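Local coordinates for protein beta-N-acetylglucosaminidase Nag2 (Vibrio harveyi, PDB 6EZS) that probably hydrolyses terminal non-reducing N-acetyl-D-hexosamine residues from N-acetyl-beta-D-hexosaminides, as a member of glycoside hydrolase family 20, at residues K201-L206 with K221-S226; G209-K214 with I257-R262; A429-I434 with R483-E488; T500-W505 with Q517-V522. All coordinates share one frame; numbering follows the deposited sequence.

Contact 1: residues K201-L206 with K221-S226; sequences KSNPTL and KIEAGS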
# COMPACT_ATOMS: atom_id res chain seq x y z
N LYS A 201 -26.53 14.61 18.67
CA LYS A 201 -26.49 15.76 19.57
C LYS A 201 -25.06 16.27 19.72
O LYS A 201 -24.12 15.49 19.77
CB LYS A 201 -27.03 15.35 20.94
CG LYS A 201 -27.20 16.48 21.94
CD LYS A 201 -27.18 15.97 23.37
CE LYS A 201 -27.09 17.11 24.37
NZ LYS A 201 -27.39 16.63 25.74
N SER A 202 -24.92 17.58 19.81
CA SER A 202 -23.62 18.22 19.97
C SER A 202 -23.16 18.20 21.44
O SER A 202 -23.95 18.41 22.34
CB SER A 202 -23.68 19.66 19.44
OG SER A 202 -22.66 20.45 19.98
N ASN A 203 -21.87 17.93 21.65
CA ASN A 203 -21.23 18.02 22.96
C ASN A 203 -19.82 18.60 22.79
O ASN A 203 -18.89 17.87 22.45
CB ASN A 203 -21.17 16.66 23.65
CG ASN A 203 -20.67 16.75 25.08
OD1 ASN A 203 -19.90 17.64 25.44
ND2 ASN A 203 -21.10 15.82 25.91
N PRO A 204 -19.67 19.93 23.04
CA PRO A 204 -18.36 20.62 22.91
C PRO A 204 -17.23 20.15 23.85
O PRO A 204 -16.07 20.35 23.52
CB PRO A 204 -18.70 22.09 23.19
CG PRO A 204 -20.17 22.20 22.98
CD PRO A 204 -20.77 20.87 23.29
N THR A 205 -17.57 19.53 24.98
CA THR A 205 -16.54 19.02 25.93
C THR A 205 -15.66 17.91 25.32
O THR A 205 -14.51 17.75 25.71
CB THR A 205 -17.13 18.52 27.28
OG1 THR A 205 -17.81 17.27 27.11
CG2 THR A 205 -18.10 19.54 27.90
N LEU A 206 -16.22 17.15 24.38
CA LEU A 206 -15.53 16.03 23.74
C LEU A 206 -14.43 16.50 22.79
O LEU A 206 -14.62 17.42 21.99
CB LEU A 206 -16.52 15.13 23.00
CG LEU A 206 -17.65 14.54 23.85
CD1 LEU A 206 -18.55 13.65 23.03
CD2 LEU A 206 -17.10 13.75 25.03
N LYS A 221 -28.85 7.63 21.29
CA LYS A 221 -28.28 8.98 21.28
C LYS A 221 -26.77 8.97 20.98
O LYS A 221 -26.00 8.30 21.67
CB LYS A 221 -28.56 9.70 22.60
CG LYS A 221 -28.15 11.17 22.56
CD LYS A 221 -28.79 11.99 23.67
CE LYS A 221 -28.16 11.70 25.03
NZ LYS A 221 -29.02 12.20 26.14
N ILE A 222 -26.37 9.71 19.96
CA ILE A 222 -24.96 9.89 19.62
C ILE A 222 -24.55 11.32 19.93
O ILE A 222 -25.15 12.25 19.42
CB ILE A 222 -24.69 9.60 18.13
CG1 ILE A 222 -24.81 8.09 17.87
CG2 ILE A 222 -23.29 10.06 17.72
CD1 ILE A 222 -25.10 7.72 16.44
N GLU A 223 -23.50 11.47 20.73
CA GLU A 223 -22.94 12.77 21.07
C GLU A 223 -21.50 12.88 20.57
O GLU A 223 -20.73 11.94 20.67
CB GLU A 223 -22.94 12.98 22.58
CG GLU A 223 -24.32 13.00 23.25
CD GLU A 223 -24.24 13.36 24.74
OE1 GLU A 223 -25.30 13.66 25.34
OE2 GLU A 223 -23.12 13.38 25.31
N ALA A 224 -21.15 14.04 20.03
CA ALA A 224 -19.77 14.34 19.63
C ALA A 224 -19.59 15.83 19.58
O ALA A 224 -20.58 16.56 19.54
CB ALA A 224 -19.44 13.71 18.29
N GLY A 225 -18.34 16.28 19.58
CA GLY A 225 -17.97 17.70 19.42
C GLY A 225 -17.23 18.01 18.12
O GLY A 225 -16.71 19.11 17.93
N SER A 226 -17.20 17.05 17.22
CA SER A 226 -16.48 17.20 15.97
C SER A 226 -17.08 16.28 14.91
O SER A 226 -17.70 15.26 15.24
CB SER A 226 -14.99 16.87 16.16
OG SER A 226 -14.83 15.53 16.60
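Lys-201 and Glu-223 run side by side on one face of a sheet, pointing the same way. Lys-201 CG stands opposite the backbone N (chi1 -173°), which carries the extended chain along Glu-223. The Lys-201 CD rests 3.6 Å from Glu-223 OE1, and its NZ makes a long salt bridge of 3.7 Å to the same oxygen, so methylenes share the contact with the charge. The second carboxylate oxygen, Glu-223 OE2, accepts a nearly straight bond (168°) from Asn-203 ND2 at 3.2 Å. OE2 lies in the plane of the amide but is approached from above the carboxylate plane, because the two flat groups are turned 66° apart. A carboxylate suits this place: Lys-221 NZ is also near Lys-201 NZ, and the negative group probably eases their repulsion.

Behind these side chains stands a parallel strand pair, 198-202 with 219-224, in the mixed sheet of family 20 domain 2. Lys-201 N bonds to Ile-222 O at 2.8 Å, and Asn-203 N reaches Ala-224 O at 2.8 Å, where the first strand ends.

The other end of the Asn-203 amide fixes its rotation. OD1 accepts from Thr-205 N, which makes an Asx turn within the type I turn 203-206, and also from Thr-205 OG1. That turn brings Leu-206 back, its CD1 3.7 Å from Ala-224 CA. Gly-225 fits the tight spot beside it, its bare CA 3.2 Å from Asn-203 O. Ser-226 then N-caps helix 227-240, its OG bonded to Gly-229 N, while small Ala-224 and branched Ile-222 pack against Phe-230.

Contact 2: residues G209-K214 with I257-R262; sequences GAYKLK and IIDSPR
The phenolic OH of Tyr-211 is held between two oxygens: OD2 of Asp-259, 2.6 Å from that OH in a bond of weak geometry, and OG1 of Thr-236 on helix 227-240. The two side chains lie alongside each other, the carboxylate standing steeply to the ring (77°). Asp-259 CB sits over one ring face, 3.7 Å from the centroid of Tyr-211, a CH-pi contact set toward the rim. The Tyr-211 CG lies between the backbone N and the carbonyl carbon (chi1 68°), the crowded position, and this lays the ring over the neighbouring strand. There its CE1 also meets Ile-257 CG2 at 3.6 Å.

Strands 211-216 and 249-259 are antiparallel neighbours in the domain 2 sheet. Tyr-211 with Asp-259 and Leu-213 with Ile-257 are hydrogen-bonded pairs, the latter including Ile-257 N to Leu-213 O at 2.8 Å. Their side chains share the face covered by helix 227-240, which suits the apolar Leu-213 and Ile-257, 4.1 Å apart between their CB atoms. The other face carries Lys-212 beside Ile-258, the lysine presenting its methylene CG to the isoleucine. At the strand ends, Pro-261 CD packs on Gly-209, whose phi of 85° is one that glycine adopts easily.

Asp-259 OD1 accepts from Asn-147 N and from Trp-608 NE1 of helix 599-608. With both carboxylate oxygens supplied with donors, this buried aspartate is probably stabilised as its anion, and it ties the sheet to the catalytic domain.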
# COMPACT_ATOMS: atom_id res chain seq x y z
N GLY A 209 -12.49 13.65 17.47
CA GLY A 209 -12.66 12.23 17.19
C GLY A 209 -13.36 11.44 18.27
O GLY A 209 -13.72 10.28 18.05
N ALA A 210 -13.56 12.05 19.43
CA ALA A 210 -14.24 11.39 20.53
C ALA A 210 -15.74 11.46 20.35
O ALA A 210 -16.29 12.39 19.75
CB ALA A 210 -13.84 12.04 21.85
N TYR A 211 -16.42 10.45 20.88
CA TYR A 211 -17.85 10.39 20.81
C TYR A 211 -18.40 9.65 22.02
O TYR A 211 -17.68 8.95 22.72
CB TYR A 211 -18.29 9.69 19.50
CG TYR A 211 -17.95 8.22 19.44
CD1 TYR A 211 -18.82 7.26 19.97
CD2 TYR A 211 -16.75 7.79 18.89
CE1 TYR A 211 -18.50 5.91 19.94
CE2 TYR A 211 -16.44 6.44 18.85
CZ TYR A 211 -17.31 5.50 19.37
OH TYR A 211 -16.99 4.16 19.33
N LYS A 212 -19.70 9.84 22.25
CA LYS A 212 -20.47 9.06 23.18
C LYS A 212 -21.58 8.46 22.36
O LYS A 212 -22.11 9.09 21.45
CB LYS A 212 -21.07 9.94 24.27
CG LYS A 212 -20.16 10.28 25.43
CD LYS A 212 -20.99 10.95 26.54
CE LYS A 212 -20.29 12.12 27.22
NZ LYS A 212 -19.76 11.77 28.57
N LEU A 213 -21.91 7.21 22.67
CA LEU A 213 -22.97 6.49 21.99
C LEU A 213 -23.71 5.67 23.04
O LEU A 213 -23.16 4.74 23.62
CB LEU A 213 -22.38 5.60 20.88
CG LEU A 213 -23.24 4.53 20.18
CD1 LEU A 213 -24.65 4.99 19.88
CD2 LEU A 213 -22.56 4.09 18.89
N LYS A 214 -24.96 6.05 23.29
CA LYS A 214 -25.80 5.36 24.25
C LYS A 214 -27.02 4.77 23.55
O LYS A 214 -27.78 5.48 22.93
CB LYS A 214 -26.23 6.29 25.37
CG LYS A 214 -26.96 5.55 26.49
CD LYS A 214 -27.23 6.40 27.71
CE LYS A 214 -28.03 5.61 28.73
NZ LYS A 214 -28.52 6.45 29.87
N ILE A 257 -21.33 3.76 25.56
CA ILE A 257 -20.00 3.79 24.96
C ILE A 257 -19.45 5.19 25.09
O ILE A 257 -20.12 6.14 24.72
CB ILE A 257 -20.05 3.37 23.47
CG1 ILE A 257 -20.44 1.89 23.36
CG2 ILE A 257 -18.72 3.62 22.77
CD1 ILE A 257 -20.81 1.42 21.97
N ILE A 258 -18.23 5.31 25.62
CA ILE A 258 -17.47 6.55 25.61
C ILE A 258 -16.11 6.22 25.01
O ILE A 258 -15.42 5.31 25.50
CB ILE A 258 -17.29 7.13 27.03
CG1 ILE A 258 -18.65 7.24 27.74
CG2 ILE A 258 -16.57 8.49 26.96
CD1 ILE A 258 -18.57 7.51 29.23
N ASP A 259 -15.70 6.94 23.97
CA ASP A 259 -14.61 6.47 23.12
C ASP A 259 -13.81 7.63 22.57
O ASP A 259 -14.35 8.68 22.30
CB ASP A 259 -15.20 5.65 21.98
CG ASP A 259 -14.24 4.61 21.41
OD1 ASP A 259 -13.15 4.36 21.97
OD2 ASP A 259 -14.59 4.04 20.36
N SER A 260 -12.51 7.40 22.40
CA SER A 260 -11.58 8.45 21.98
C SER A 260 -10.39 7.80 21.28
O SER A 260 -9.95 6.74 21.71
CB SER A 260 -11.11 9.26 23.20
OG SER A 260 -10.13 10.22 22.84
N PRO A 261 -9.86 8.43 20.22
CA PRO A 261 -8.74 7.84 19.47
C PRO A 261 -7.40 7.94 20.20
O PRO A 261 -7.02 9.02 20.66
CB PRO A 261 -8.68 8.69 18.19
CG PRO A 261 -9.31 9.99 18.56
CD PRO A 261 -10.33 9.69 19.62
N ARG A 262 -6.66 6.84 20.25
CA ARG A 262 -5.33 6.87 20.87
C ARG A 262 -4.37 7.81 20.14
O ARG A 262 -3.71 8.60 20.80
CB ARG A 262 -4.71 5.49 20.98
CG ARG A 262 -3.36 5.55 21.65
CD ARG A 262 -2.73 4.20 21.81
NE ARG A 262 -1.44 4.37 22.48
CZ ARG A 262 -0.46 3.47 22.53
NH1 ARG A 262 -0.58 2.27 21.95
NH2 ARG A 262 0.66 3.79 23.18

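Contact 3: residues A429-I434 with R483-E488; sequences APYVHI and RMLGWE. With NAG (2-acetamido-2-deoxy-beta-D-glucopyranose), chain C.
Pro-430 O accepts a hydrogen bond from Arg-483 N at 2.8 Å, the first rung between two parallel strands, 431-435 and 483-487, of the TIM barrel that forms the catalytic domain. The short strand axes cross at -35°, in keeping with the twist of such a barrel.

Tyr-431 follows, its side chain running beside that of Arg-483. The arginine's CB lies at the ring edge, 3.9 Å from Tyr-431 CD1, so its aliphatic stem does the packing. Its guanidinium continues to Asp-520, a salt bridge through NH2, and to Asp-499 O through NE. On the same face Leu-485 CD1 reaches Tyr-431 CB at 3.8 Å. Val-432 points to the opposite face, where Leu-477 of helix 464-479 covers it, as befits a branched apolar residue between sheet and helix.

His-433 returns to the face of Tyr-431, inside the barrel. With CG anti to the backbone N (chi1 -157°), its ring leans over the next strand: CD2 touches Leu-485 CB at 3.6 Å, and one ring face lies over Gly-486 CA in a CH-pi contact, with Leu-485 O over the same face. Its edge meets the face of Trp-487 in an inclined edge-to-face contact, planes at 56° and centroids of His-433 and the indole five-membered ring 4.6 Å apart. On the helix side, Ile-434 CG2 presses on Met-484 SD at 3.6 Å.

Trp-487 is thus sandwiched. Glu-367 OE2 holds its NE1, His-433 CE1 stands over one face, and over the opposite face lies the acetamido methyl of N-acetylglucosamine, NAG C8, 3.5 Å from Trp-487 NE1.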
# COMPACT_ATOMS: atom_id res chain seq x y z
N ALA A 429 -5.69 18.58 1.08
CA ALA A 429 -4.95 18.27 2.31
C ALA A 429 -3.65 19.09 2.34
O ALA A 429 -2.95 19.19 1.32
CB ALA A 429 -4.64 16.78 2.40
N PRO A 430 -3.32 19.69 3.51
CA PRO A 430 -2.14 20.55 3.61
C PRO A 430 -0.78 19.81 3.60
O PRO A 430 0.23 20.41 3.99
CB PRO A 430 -2.35 21.29 4.94
CG PRO A 430 -3.21 20.37 5.75
CD PRO A 430 -4.08 19.63 4.77
N TYR A 431 -0.75 18.55 3.16
CA TYR A 431 0.47 17.75 3.16
C TYR A 431 0.73 17.13 1.81
O TYR A 431 -0.18 16.62 1.18
CB TYR A 431 0.37 16.65 4.20
CG TYR A 431 -0.16 17.10 5.53
CD1 TYR A 431 0.61 17.90 6.36
CD2 TYR A 431 -1.43 16.72 5.97
CE1 TYR A 431 0.13 18.31 7.60
CE2 TYR A 431 -1.92 17.13 7.21
CZ TYR A 431 -1.13 17.92 8.02
OH TYR A 431 -1.61 18.34 9.23
N VAL A 432 1.99 17.14 1.38
CA VAL A 432 2.42 16.38 0.22
C VAL A 432 3.67 15.55 0.55
O VAL A 432 4.64 16.06 1.12
CB VAL A 432 2.73 17.30 -0.97
CG1 VAL A 432 3.27 16.51 -2.16
CG2 VAL A 432 1.48 18.04 -1.38
N HIS A 433 3.63 14.27 0.17
CA HIS A 433 4.73 13.36 0.42
C HIS A 433 5.62 13.35 -0.80
O HIS A 433 5.14 13.15 -1.91
CB HIS A 433 4.17 11.95 0.69
CG HIS A 433 5.09 11.06 1.46
ND1 HIS A 433 6.27 10.58 0.95
CD2 HIS A 433 4.98 10.52 2.69
CE1 HIS A 433 6.86 9.80 1.83
NE2 HIS A 433 6.09 9.75 2.90
N ILE A 434 6.92 13.56 -0.58
CA ILE A 434 7.91 13.75 -1.66
C ILE A 434 8.80 12.52 -1.98
O ILE A 434 9.67 12.58 -2.85
CB ILE A 434 8.80 14.99 -1.33
CG1 ILE A 434 9.46 15.57 -2.60
CG2 ILE A 434 9.84 14.65 -0.26
CD1 ILE A 434 8.49 16.05 -3.67
N ARG A 483 2.85 21.45 3.75
CA ARG A 483 3.94 20.90 4.55
C ARG A 483 4.46 19.64 3.83
O ARG A 483 3.67 18.86 3.30
CB ARG A 483 3.41 20.56 5.94
CG ARG A 483 4.48 20.36 7.00
CD ARG A 483 3.88 20.04 8.35
NE ARG A 483 4.91 19.62 9.30
CZ ARG A 483 4.69 19.24 10.56
NH1 ARG A 483 3.47 19.22 11.06
NH2 ARG A 483 5.71 18.89 11.32
N MET A 484 5.78 19.46 3.78
CA MET A 484 6.36 18.28 3.15
C MET A 484 6.38 17.05 4.09
O MET A 484 6.50 17.17 5.32
CB MET A 484 7.77 18.57 2.60
CG MET A 484 8.20 17.64 1.47
SD MET A 484 9.74 18.10 0.66
CE MET A 484 10.89 17.90 2.03
N LEU A 485 6.21 15.86 3.49
CA LEU A 485 6.30 14.58 4.20
C LEU A 485 7.33 13.75 3.47
O LEU A 485 7.51 13.91 2.26
CB LEU A 485 4.96 13.83 4.22
CG LEU A 485 3.65 14.54 4.58
CD1 LEU A 485 2.51 13.54 4.64
CD2 LEU A 485 3.69 15.24 5.90
N GLY A 486 8.02 12.86 4.19
CA GLY A 486 9.06 12.02 3.57
C GLY A 486 9.33 10.72 4.31
O GLY A 486 8.99 10.58 5.47
N TRP A 487 9.94 9.77 3.62
CA TRP A 487 10.36 8.52 4.24
C TRP A 487 11.61 8.77 5.06
O TRP A 487 12.37 9.70 4.78
CB TRP A 487 10.65 7.45 3.21
CG TRP A 487 9.49 7.03 2.35
CD1 TRP A 487 9.42 7.12 0.98
CD2 TRP A 487 8.26 6.43 2.77
NE1 TRP A 487 8.22 6.64 0.53
CE2 TRP A 487 7.48 6.21 1.60
CE3 TRP A 487 7.72 6.07 4.03
CZ2 TRP A 487 6.21 5.65 1.64
CZ3 TRP A 487 6.44 5.52 4.08
CH2 TRP A 487 5.70 5.32 2.89
N GLU A 488 11.84 7.92 6.05
CA GLU A 488 12.82 8.17 7.13
C GLU A 488 14.25 8.61 6.79
O GLU A 488 14.91 9.25 7.61
CB GLU A 488 12.89 7.02 8.09
CG GLU A 488 12.96 5.66 7.45
CD GLU A 488 13.47 4.65 8.43
OE1 GLU A 488 14.16 3.72 7.94
OE2 GLU A 488 13.19 4.82 9.66
C1 NAG C . 9.34 -1.11 1.18
C2 NAG C . 9.69 -0.17 -0.00
C3 NAG C . 8.85 -0.40 -1.26
C4 NAG C . 8.68 -1.87 -1.58
C5 NAG C . 8.43 -2.67 -0.31
C6 NAG C . 8.37 -4.17 -0.56
C7 NAG C . 10.31 2.22 0.41
C8 NAG C . 9.73 3.52 0.88
N2 NAG C . 9.43 1.22 0.45
O1 NAG C . 10.24 -0.98 2.26
O3 NAG C . 9.47 0.23 -2.38
O4 NAG C . 7.58 -1.96 -2.49
O5 NAG C . 9.50 -2.38 0.58
O6 NAG C . 7.77 -4.79 0.58
O7 NAG C . 11.47 2.11 0.02

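Contact 4: residues T500-W505 with Q517-V522; sequences TVIYSW and QGFDVV. With NAG (2-acetamido-2-deoxy-beta-D-glucopyranose), chain C.
Ile-502 pairs with Val-521 and bonds through its backbone to the residues flanking it, as in a parallel ladder. Ile-502 N points almost straight (174°) at Asp-520 O, 2.8 Å away; Val-522 N returns a bond to Ile-502 O, and Ser-504 N reaches Val-522 O at 2.9 Å. Before the ladder begins a water fills in, accepting from Asp-520 N at 2.8 Å and giving a weak bond to Thr-500 O.

Apolar contacts lie on both faces. Val-522 sits squarely over the Tyr-503 ring, its CB 3.9 Å from the Tyr-503 centroid and only 8° off the normal. Because CG1 is anti to the backbone N (chi1 178°), both methyls lie over the same ring face, CG1 nearest CE2 and CG2 nearest CZ. A flat ring and a beta-branched partner suit this barrel interior, where Tyr-503 OH bonds Tyr-265 OH. Outside, Ile-502 CG1 packs against Phe-519 CD1 at 3.7 Å, and Thr-500 O lies at the edge of the phenyl ring.

Beyond the strand, Trp-505 CZ3 approaches NAG C8 at 3.6 Å. Helix 508-516 ends in a Schellman motif at Gly-518, whose positive phi suits glycine, completing a beta-alpha-beta crossover of the TIM barrel.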
# COMPACT_ATOMS: atom_id res chain seq x y z
N THR A 500 9.49 18.97 8.00
CA THR A 500 9.21 17.79 7.19
C THR A 500 8.81 16.61 8.10
O THR A 500 9.54 16.27 9.02
CB THR A 500 10.38 17.44 6.26
OG1 THR A 500 10.60 18.52 5.35
CG2 THR A 500 10.10 16.17 5.44
N VAL A 501 7.64 16.02 7.83
CA VAL A 501 7.18 14.89 8.62
C VAL A 501 7.84 13.62 8.10
O VAL A 501 7.83 13.32 6.91
CB VAL A 501 5.64 14.75 8.59
CG1 VAL A 501 5.18 13.58 9.45
CG2 VAL A 501 4.95 16.02 9.06
N ILE A 502 8.41 12.86 9.03
CA ILE A 502 9.16 11.65 8.73
C ILE A 502 8.36 10.36 8.95
O ILE A 502 7.82 10.11 10.03
CB ILE A 502 10.45 11.60 9.58
CG1 ILE A 502 11.23 12.91 9.48
CG2 ILE A 502 11.33 10.47 9.12
CD1 ILE A 502 11.63 13.33 8.07
N TYR A 503 8.32 9.53 7.91
CA TYR A 503 7.67 8.21 7.94
C TYR A 503 8.74 7.15 8.24
O TYR A 503 9.56 6.83 7.38
CB TYR A 503 6.97 7.94 6.60
CG TYR A 503 5.65 8.67 6.50
CD1 TYR A 503 5.59 10.05 6.56
CD2 TYR A 503 4.46 7.98 6.37
CE1 TYR A 503 4.39 10.73 6.50
CE2 TYR A 503 3.24 8.66 6.30
CZ TYR A 503 3.22 10.04 6.37
OH TYR A 503 2.03 10.73 6.31
N SER A 504 8.75 6.67 9.48
CA SER A 504 9.73 5.72 9.97
C SER A 504 9.28 4.26 9.85
O SER A 504 8.33 3.84 10.50
CB SER A 504 10.06 6.04 11.42
OG SER A 504 11.01 5.11 11.92
N TRP A 505 9.98 3.48 9.01
CA TRP A 505 9.73 2.02 8.90
C TRP A 505 10.78 1.11 9.51
O TRP A 505 10.55 -0.08 9.62
CB TRP A 505 9.51 1.62 7.45
CG TRP A 505 10.74 1.44 6.66
CD1 TRP A 505 11.67 0.43 6.76
CD2 TRP A 505 11.19 2.29 5.61
NE1 TRP A 505 12.68 0.62 5.84
CE2 TRP A 505 12.40 1.75 5.12
CE3 TRP A 505 10.70 3.46 5.04
CZ2 TRP A 505 13.11 2.33 4.10
CZ3 TRP A 505 11.40 4.03 4.03
CH2 TRP A 505 12.59 3.47 3.57
N GLN A 517 15.06 14.58 17.73
CA GLN A 517 15.72 15.60 16.91
C GLN A 517 14.82 16.79 16.55
O GLN A 517 15.31 17.81 16.08
CB GLN A 517 16.26 14.97 15.62
CG GLN A 517 17.72 14.57 15.67
CD GLN A 517 18.11 13.73 14.47
OE1 GLN A 517 18.09 12.50 14.53
NE2 GLN A 517 18.41 14.38 13.35
N GLY A 518 13.51 16.66 16.76
CA GLY A 518 12.55 17.74 16.48
C GLY A 518 11.68 17.54 15.24
O GLY A 518 10.96 18.45 14.83
N PHE A 519 11.77 16.37 14.63
CA PHE A 519 10.86 16.01 13.54
C PHE A 519 9.55 15.45 14.10
O PHE A 519 9.53 14.75 15.12
CB PHE A 519 11.48 14.94 12.66
CG PHE A 519 12.71 15.38 11.95
CD1 PHE A 519 12.62 16.09 10.76
CD2 PHE A 519 13.98 15.04 12.44
CE1 PHE A 519 13.76 16.48 10.08
CE2 PHE A 519 15.12 15.42 11.75
CZ PHE A 519 15.00 16.14 10.57
N ASP A 520 8.45 15.75 13.40
CA ASP A 520 7.21 14.99 13.57
C ASP A 520 7.32 13.69 12.77
O ASP A 520 7.94 13.65 11.71
CB ASP A 520 6.03 15.81 13.11
CG ASP A 520 5.74 16.95 14.04
OD1 ASP A 520 5.50 16.69 15.24
OD2 ASP A 520 5.76 18.11 13.58
N VAL A 521 6.76 12.62 13.31
CA VAL A 521 6.97 11.31 12.69
C VAL A 521 5.73 10.42 12.72
O VAL A 521 4.93 10.47 13.67
CB VAL A 521 8.18 10.52 13.29
CG1 VAL A 521 9.40 11.42 13.47
CG2 VAL A 521 7.82 9.89 14.61
N VAL A 522 5.62 9.60 11.67
CA VAL A 522 4.59 8.59 11.55
C VAL A 522 5.26 7.22 11.63
O VAL A 522 6.21 6.94 10.89
CB VAL A 522 3.82 8.74 10.22
CG1 VAL A 522 2.78 7.64 10.07
CG2 VAL A 522 3.14 10.09 10.15
C1 NAG C . 9.34 -1.11 1.18
C2 NAG C . 9.69 -0.17 -0.00
C3 NAG C . 8.85 -0.40 -1.26
C4 NAG C . 8.68 -1.87 -1.58
C5 NAG C . 8.43 -2.67 -0.31
C6 NAG C . 8.37 -4.17 -0.56
C7 NAG C . 10.31 2.22 0.41
C8 NAG C . 9.73 3.52 0.88
N2 NAG C . 9.43 1.22 0.45
O1 NAG C . 10.24 -0.98 2.26
O3 NAG C . 9.47 0.23 -2.38
O4 NAG C . 7.58 -1.96 -2.49
O5 NAG C . 9.50 -2.38 0.58
O6 NAG C . 7.77 -4.79 0.58
O7 NAG C . 11.47 2.11 0.02
O HOH W 1 8.34 17.58 11.34

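Contacts 1 and 2 share the domain 2 sheet. Strand 219-224 of contact 1 neighbours strand 211-216 of contact 2, joined by a probable bond between Glu-223 O and Lys-212 N. Contact 1 is partly buried, with its lysines exposed; contact 2 is mostly buried, its aspartate satisfied by donors. Contacts 3 and 4 have centres about 10 Å apart and about 28 to 29 Å from that of contact 2. Both are core links of the barrel: contact 3 joins 431-435 to 483-487, contact 4 joins 501-504 to 521-523, and the neighbouring strands 483-487 and 501-504 connect them, as through Gly-486 O and Tyr-503 N. Rings and branched aliphatics dominate there, and both reach the N-acetylglucosamine methyl.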